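Local coordinates for protein MerB2 (Bacillus megaterium, PDB 5C17) that probably acts as an organomercurial lyase, cleaving the carbon-mercury bond of organomercurials, and holds a mercury(II) ion at a pair of cysteines, at residues 5-8 with 9-13; 19-22 with 23-26. One frame throughout, in Å; residues are numbered along the deposited sequence.

Contact 1. Residues 5-8 with 9-13. With DTV ((2S,3S)-1,4-dimercaptobutane-2,3-diol), chain D.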
ATOM      1  N   THR A   5      12.109  -8.187  11.187  1.00 32.40           N
ATOM      2  CA  THR A   5      13.103  -7.217  11.644  1.00 30.87           C
ATOM      3  C   THR A   5      13.400  -6.248  10.516  1.00 27.62           C
ATOM      4  O   THR A   5      13.480  -5.035  10.711  1.00 26.77           O
ATOM      5  CB  THR A   5      14.412  -7.924  12.083  1.00 32.79           C
ATOM      6  OG1 THR A   5      14.157  -8.692  13.265  1.00 34.24           O
ATOM      7  CG2 THR A   5      15.528  -6.918  12.366  1.00 32.86           C
ATOM      8  N   GLU A   6      13.525  -6.791   9.318  1.00 26.06           N
ATOM      9  CA  GLU A   6      13.843  -5.993   8.162  1.00 23.55           C
ATOM     10  C   GLU A   6      12.773  -4.914   7.923  1.00 19.66           C
ATOM     11  O   GLU A   6      13.118  -3.759   7.656  1.00 19.76           O
ATOM     12  CB  GLU A   6      14.018  -6.908   6.953  1.00 23.94           C
ATOM     13  CG  GLU A   6      14.368  -6.183   5.679  1.00 26.62           C
ATOM     14  CD  GLU A   6      14.613  -7.130   4.523  1.00 28.82           C
ATOM     15  OE1 GLU A   6      14.925  -8.310   4.778  1.00 30.24           O
ATOM     16  OE2 GLU A   6      14.489  -6.693   3.357  1.00 29.76           O
ATOM     17  N   LEU A   7      11.487  -5.266   8.017  1.00 17.47           N
ATOM     18  CA  LEU A   7      10.416  -4.293   7.778  1.00 15.02           C
ATOM     19  C   LEU A   7      10.407  -3.174   8.817  1.00 13.55           C
ATOM     20  O   LEU A   7      10.258  -2.003   8.482  1.00 13.22           O
ATOM     21  CB  LEU A   7       9.055  -4.993   7.757  1.00 14.58           C
ATOM     22  CG  LEU A   7       7.870  -4.109   7.401  1.00 15.33           C
ATOM     23  CD1 LEU A   7       8.060  -3.456   6.016  1.00 16.65           C
ATOM     24  CD2 LEU A   7       6.607  -4.931   7.459  1.00 17.69           C
ATOM     25  N   LYS A   8      10.546  -3.537  10.081  1.00 16.05           N
ATOM     26  CA  LYS A   8      10.627  -2.544  11.150  1.00 17.24           C
ATOM     27  C   LYS A   8      11.784  -1.595  10.889  1.00 13.83           C
ATOM     28  O   LYS A   8      11.647  -0.367  11.023  1.00 12.70           O
ATOM     29  CB  LYS A   8      10.830  -3.230  12.505  1.00 21.21           C
ATOM     30  CG  LYS A   8       9.804  -4.283  12.815  1.00 25.24           C
ATOM     31  CD  LYS A   8      10.019  -4.906  14.178  1.00 28.11           C
ATOM     32  CE  LYS A   8       8.828  -5.766  14.564  1.00 30.56           C
ATOM     33  NZ  LYS A   8       8.927  -6.210  15.968  1.00 32.46           N
ATOM     34  N   LYS A   9      12.935  -2.149  10.513  1.00 15.11           N
ATOM     35  CA  LYS A   9      14.120  -1.334  10.279  1.00 15.82           C
ATOM     36  C   LYS A   9      13.966  -0.451   9.040  1.00 14.48           C
ATOM     37  O   LYS A   9      14.465   0.671   9.010  1.00 14.52           O
ATOM     38  CB  LYS A   9      15.384  -2.199  10.169  1.00 19.17           C
ATOM     39  CG  LYS A   9      15.728  -2.977  11.434  1.00 22.66           C
ATOM     40  CD  LYS A   9      15.978  -2.089  12.627  1.00 25.75           C
ATOM     41  CE  LYS A   9      16.312  -2.942  13.852  1.00 28.30           C
ATOM     42  NZ  LYS A   9      16.739  -2.134  15.024  1.00 29.82           N
ATOM     43  N   PHE A  10      13.272  -0.960   8.023  1.00 13.70           N
ATOM     44  CA  PHE A  10      12.928  -0.159   6.847  1.00 13.47           C
ATOM     45  C   PHE A  10      12.158   1.088   7.245  1.00 11.58           C
ATOM     46  O   PHE A  10      12.485   2.194   6.817  1.00 12.30           O
ATOM     47  CB  PHE A  10      12.140  -1.017   5.839  1.00 14.09           C
ATOM     48  CG  PHE A  10      11.311  -0.222   4.845  1.00 13.95           C
ATOM     49  CD1 PHE A  10      11.876   0.301   3.681  1.00 16.75           C
ATOM     50  CD2 PHE A  10       9.949  -0.049   5.048  1.00 14.98           C
ATOM     51  CE1 PHE A  10      11.089   1.014   2.776  1.00 16.70           C
ATOM     52  CE2 PHE A  10       9.169   0.665   4.143  1.00 17.45           C
ATOM     53  CZ  PHE A  10       9.739   1.180   3.012  1.00 17.51           C
ATOM     54  N   TYR A  11      11.133   0.929   8.078  1.00 10.98           N
ATOM     55  CA  TYR A  11      10.334   2.076   8.457  1.00 11.11           C
ATOM     56  C   TYR A  11      11.097   3.025   9.363  1.00 10.63           C
ATOM     57  O   TYR A  11      10.896   4.240   9.278  1.00 11.93           O
ATOM     58  CB  TYR A  11       9.064   1.625   9.152  1.00 11.78           C
ATOM     59  CG  TYR A  11       7.954   1.191   8.243  1.00 12.00           C
ATOM     60  CD1 TYR A  11       7.332   2.091   7.394  1.00 12.91           C
ATOM     61  CD2 TYR A  11       7.487  -0.102   8.270  1.00 12.54           C
ATOM     62  CE1 TYR A  11       6.291   1.711   6.583  1.00 14.40           C
ATOM     63  CE2 TYR A  11       6.435  -0.503   7.468  1.00 13.45           C
ATOM     64  CZ  TYR A  11       5.841   0.402   6.622  1.00 14.65           C
ATOM     65  OH  TYR A  11       4.787   0.003   5.836  1.00 17.80           O
ATOM     66  N   GLU A  12      11.954   2.505  10.237  1.00 11.07           N
ATOM     67  CA  GLU A  12      12.743   3.388  11.085  1.00 12.36           C
ATOM     68  C   GLU A  12      13.699   4.236  10.244  1.00 12.96           C
ATOM     69  O   GLU A  12      13.878   5.430  10.511  1.00 13.73           O
ATOM     70  CB  GLU A  12      13.504   2.602  12.144  1.00 13.88           C
ATOM     71  CG  GLU A  12      12.595   2.052  13.229  1.00 16.35           C
ATOM     72  CD  GLU A  12      13.350   1.325  14.310  1.00 22.65           C
ATOM     73  OE1 GLU A  12      12.688   0.919  15.294  1.00 26.35           O
ATOM     74  OE2 GLU A  12      14.593   1.164  14.189  1.00 25.08           O
ATOM     75  N   LEU A  13      14.320   3.617   9.239  1.00 12.95           N
ATOM     76  CA  LEU A  13      15.221   4.349   8.350  1.00 13.67           C
ATOM     77  C   LEU A  13      14.445   5.405   7.551  1.00 12.95           C
ATOM     78  O   LEU A  13      14.865   6.554   7.414  1.00 14.18           O
ATOM     79  CB  LEU A  13      15.954   3.394   7.408  1.00 14.78           C
ATOM     80  CG  LEU A  13      16.877   4.036   6.370  1.00 16.96           C
ATOM     81  CD1 LEU A  13      17.940   4.910   7.011  1.00 18.38           C
ATOM     82  CD2 LEU A  13      17.518   2.943   5.525  1.00 17.95           C
TER
HETATM   83  S1  DTV D 303       9.767   0.367  -0.681  0.77 23.21           S
HETATM   84  C1  DTV D 303       8.275  -0.406  -0.057  0.77 22.49           C
HETATM   85  C2  DTV D 303       7.000   0.263  -0.543  0.77 21.80           C
HETATM   86  O2  DTV D 303       6.868   0.090  -1.927  0.77 22.67           O
HETATM   87  C3  DTV D 303       5.729  -0.278   0.121  0.77 22.61           C
HETATM   88  O3  DTV D 303       5.782  -0.008   1.508  0.77 23.97           O
HETATM   89  C4  DTV D 303       5.524  -1.769  -0.087  0.77 22.61           C
HETATM   90  S4  DTV D 303       3.820  -2.262   0.137  0.77 22.58           S
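Leu7 and Tyr11, one helical turn apart, lie side by side and point the same way. The methyl CD1 of Leu7 touches CE2 of the Tyr11 ring at 3.7 Å, and the same methyl reaches CD2 of Phe10 at 4.0 Å. Leu7 brings its branches there because CG stands anti to the backbone N (chi1 -175°). The two rings also meet: CD2 of Phe10 sits over the centre of one Tyr11 face, 3.9 Å above its plane. From the far end of the Phe10 ring, CZ touches the dithiol DTV, 3.8 Å from its carbon C1, and CE1 comes equally near its sulfur S1. On the exposed side, Thr5 and Lys9 run alongside each other, CG2 of Thr5 lying 4.1 Å from CG of Lys9.

Behind these side chains the backbone sets the spacing. Lys9 N bonds to Thr5 O at 2.9 Å, and Phe10, Tyr11 and Glu12 repeat the pattern to Glu6, Leu7 and Lys8. Further out, Phe154 meets the Phe10 ring edge-to-face, Phe207 lies against the Tyr11 ring, and Phe200 and Glu203 of helix 194-207 touch Leu7. The arrangement is the first two and a half turns of the N-terminal helix 5-17, amphipathic, whose aromatic side supplies Phe10 to the DTV pocket beside the mercury site.

Contact 2. Residues 19-22 with 23-26; sequences PKES and VPIL
Backbone hydrogen bonds carry most of the contact between Glu21 and Ser22 and the turn that follows. Ile25 N reaches Glu21 O at a long 3.3 Å, while Leu26 N binds Ser22 O at 2.8 Å, with an N-H...O angle of 164°. These are the first i to i+4 bonds of the new helix, and Glu21 holds its N-cap position.

Just before it, Pro19 to Ser22 form a type I beta turn closed by Ser22 N on Pro19 O at 3.0 Å. The Ser22 hydroxyl adds a second grip: OG, set beside its own backbone N (chi1 -69°), donates to Pro19 O at 2.8 Å from the same face of the carbonyl plane as Ser22 N. A water links Lys20 O to Val23 N, accepting from that amide at 2.9 Å.

Van der Waals contacts of Glu21 oxygens with the Pro24 ring complete the corner. The bent Glu21 side chain crosses that ring at about a right angle, Glu21 OE1 lying 3.7 Å from Pro24 CG, while Pro24 CD rests 3.4 Å from Glu21 O. With a glycine in place of Pro24 the ring is gone, and the Glu21 side chain would probably be freer to turn and the first helical turn more flexible. Ile25 packs on Val58 and Leu26 on Leu62, both of helix 52-64.

Pro24 has no amide hydrogen, which costs little in a first turn, where amides lack an earlier helical carbonyl; that of Val23 is satisfied by water, and Ser22 ties turn and helix start together.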
ATOM      1  N   PRO A  19      11.062  14.506   6.436  1.00 14.44           N
ATOM      2  CA  PRO A  19      10.917  15.730   7.233  1.00 16.50           C
ATOM      3  C   PRO A  19      10.114  15.526   8.518  1.00 17.05           C
ATOM      4  O   PRO A  19       9.256  14.656   8.564  1.00 15.64           O
ATOM      5  CB  PRO A  19      10.125  16.651   6.315  1.00 17.88           C
ATOM      6  CG  PRO A  19      10.307  16.134   4.969  1.00 17.58           C
ATOM      7  CD  PRO A  19      10.567  14.679   5.064  1.00 15.33           C
ATOM      8  N   LYS A  20      10.346  16.357   9.527  1.00 20.46           N
ATOM      9  CA  LYS A  20       9.707  16.183  10.849  1.00 22.84           C
ATOM     10  C   LYS A  20       8.164  16.175  10.859  1.00 20.20           C
ATOM     11  O   LYS A  20       7.554  15.496  11.699  1.00 21.19           O
ATOM     12  CB  LYS A  20      10.210  17.251  11.838  1.00 28.15           C
ATOM     13  CG  LYS A  20      11.653  17.045  12.290  1.00 32.57           C
ATOM     14  CD  LYS A  20      12.087  18.097  13.306  1.00 35.63           C
ATOM     15  CE  LYS A  20      13.602  18.148  13.442  1.00 37.77           C
ATOM     16  NZ  LYS A  20      14.078  17.828  14.822  1.00 39.57           N
ATOM     17  N   GLU A  21       7.543  16.941   9.965  1.00 15.11           N
ATOM     18  CA  GLU A  21       6.075  17.043   9.910  1.00 14.13           C
ATOM     19  C   GLU A  21       5.462  15.989   8.986  1.00 11.89           C
ATOM     20  O   GLU A  21       4.269  16.021   8.689  1.00 11.91           O
ATOM     21  CB  GLU A  21       5.630  18.440   9.477  1.00 16.39           C
ATOM     22  CG  GLU A  21       6.043  19.575  10.436  1.00 19.26           C
ATOM     23  CD  GLU A  21       5.361  19.557  11.829  1.00 23.22           C
ATOM     24  OE1 GLU A  21       4.539  18.669  12.148  1.00 22.86           O
ATOM     25  OE2 GLU A  21       5.667  20.465  12.633  1.00 26.44           O
ATOM     26  N   SER A  22       6.258  15.002   8.589  1.00 10.94           N
ATOM     27  CA  SER A  22       5.748  13.991   7.673  1.00 10.63           C
ATOM     28  C   SER A  22       4.611  13.162   8.262  1.00  9.20           C
ATOM     29  O   SER A  22       3.642  12.857   7.561  1.00 10.00           O
ATOM     30  CB  SER A  22       6.861  13.065   7.215  1.00 11.34           C
ATOM     31  OG  SER A  22       7.778  13.750   6.381  1.00 11.85           O
ATOM     32  N   VAL A  23       4.724  12.747   9.520  1.00  9.95           N
ATOM     33  CA  VAL A  23       3.703  11.864  10.080  1.00 10.24           C
ATOM     34  C   VAL A  23       2.358  12.578  10.269  1.00  8.58           C
ATOM     35  O   VAL A  23       1.327  12.051   9.867  1.00  9.30           O
ATOM     36  CB  VAL A  23       4.175  11.115  11.353  1.00 10.70           C
ATOM     37  CG1 VAL A  23       3.014  10.358  11.994  1.00 11.70           C
ATOM     38  CG2 VAL A  23       5.267  10.140  10.983  1.00 12.61           C
ATOM     39  N   PRO A  24       2.342  13.797  10.851  1.00  9.00           N
ATOM     40  CA  PRO A  24       1.047  14.494  10.917  1.00  9.64           C
ATOM     41  C   PRO A  24       0.370  14.653   9.545  1.00  8.67           C
ATOM     42  O   PRO A  24      -0.845  14.447   9.405  1.00  9.65           O
ATOM     43  CB  PRO A  24       1.419  15.859  11.529  1.00 10.04           C
ATOM     44  CG  PRO A  24       2.617  15.545  12.384  1.00 10.88           C
ATOM     45  CD  PRO A  24       3.393  14.511  11.590  1.00 10.47           C
ATOM     46  N   ILE A  25       1.156  14.986   8.531  1.00  8.96           N
ATOM     47  CA  ILE A  25       0.630  15.177   7.186  1.00  9.02           C
ATOM     48  C   ILE A  25       0.171  13.853   6.556  1.00  8.85           C
ATOM     49  O   ILE A  25      -0.933  13.767   6.024  1.00  9.49           O
ATOM     50  CB  ILE A  25       1.644  15.958   6.314  1.00  9.81           C
ATOM     51  CG1 ILE A  25       1.684  17.420   6.773  1.00 10.71           C
ATOM     52  CG2 ILE A  25       1.291  15.859   4.825  1.00 10.87           C
ATOM     53  CD1 ILE A  25       2.861  18.206   6.262  1.00 12.66           C
ATOM     54  N   LEU A  26       0.996  12.817   6.669  1.00  9.21           N
ATOM     55  CA  LEU A  26       0.636  11.503   6.146  1.00  9.17           C
ATOM     56  C   LEU A  26      -0.613  10.963   6.817  1.00  8.04           C
ATOM     57  O   LEU A  26      -1.484  10.418   6.142  1.00  9.03           O
ATOM     58  CB  LEU A  26       1.774  10.496   6.291  1.00  8.75           C
ATOM     59  CG  LEU A  26       2.865  10.610   5.232  1.00  9.36           C
ATOM     60  CD1 LEU A  26       4.080   9.809   5.653  1.00 10.47           C
ATOM     61  CD2 LEU A  26       2.373  10.153   3.849  1.00  9.74           C
TER
HETATM   62  O   HOH W   1       6.848  13.146  11.511  1.00 22.73           O

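How the contacts relate
Contact 1 and contact 2 come in series along the chain: residues 5-13 belong to helix 5-17, and residues 19-26 make the turn after it and the start of helix 22-34. Their centres are 18 Å apart and their nearest atoms about 8 Å apart, so they do not touch. Contact 1 belongs to the pocket, with Phe10 against DTV and the Tyr11 side chain about 8 Å from the mercury ion, which Cys102 and Cys165 hold. Contact 2 stands further back, the Leu26 side chain being about 11 Å from DTV and 13 Å from mercury; it turns the chain from helix 5-17 into helix 22-34, which packs on helix 52-64.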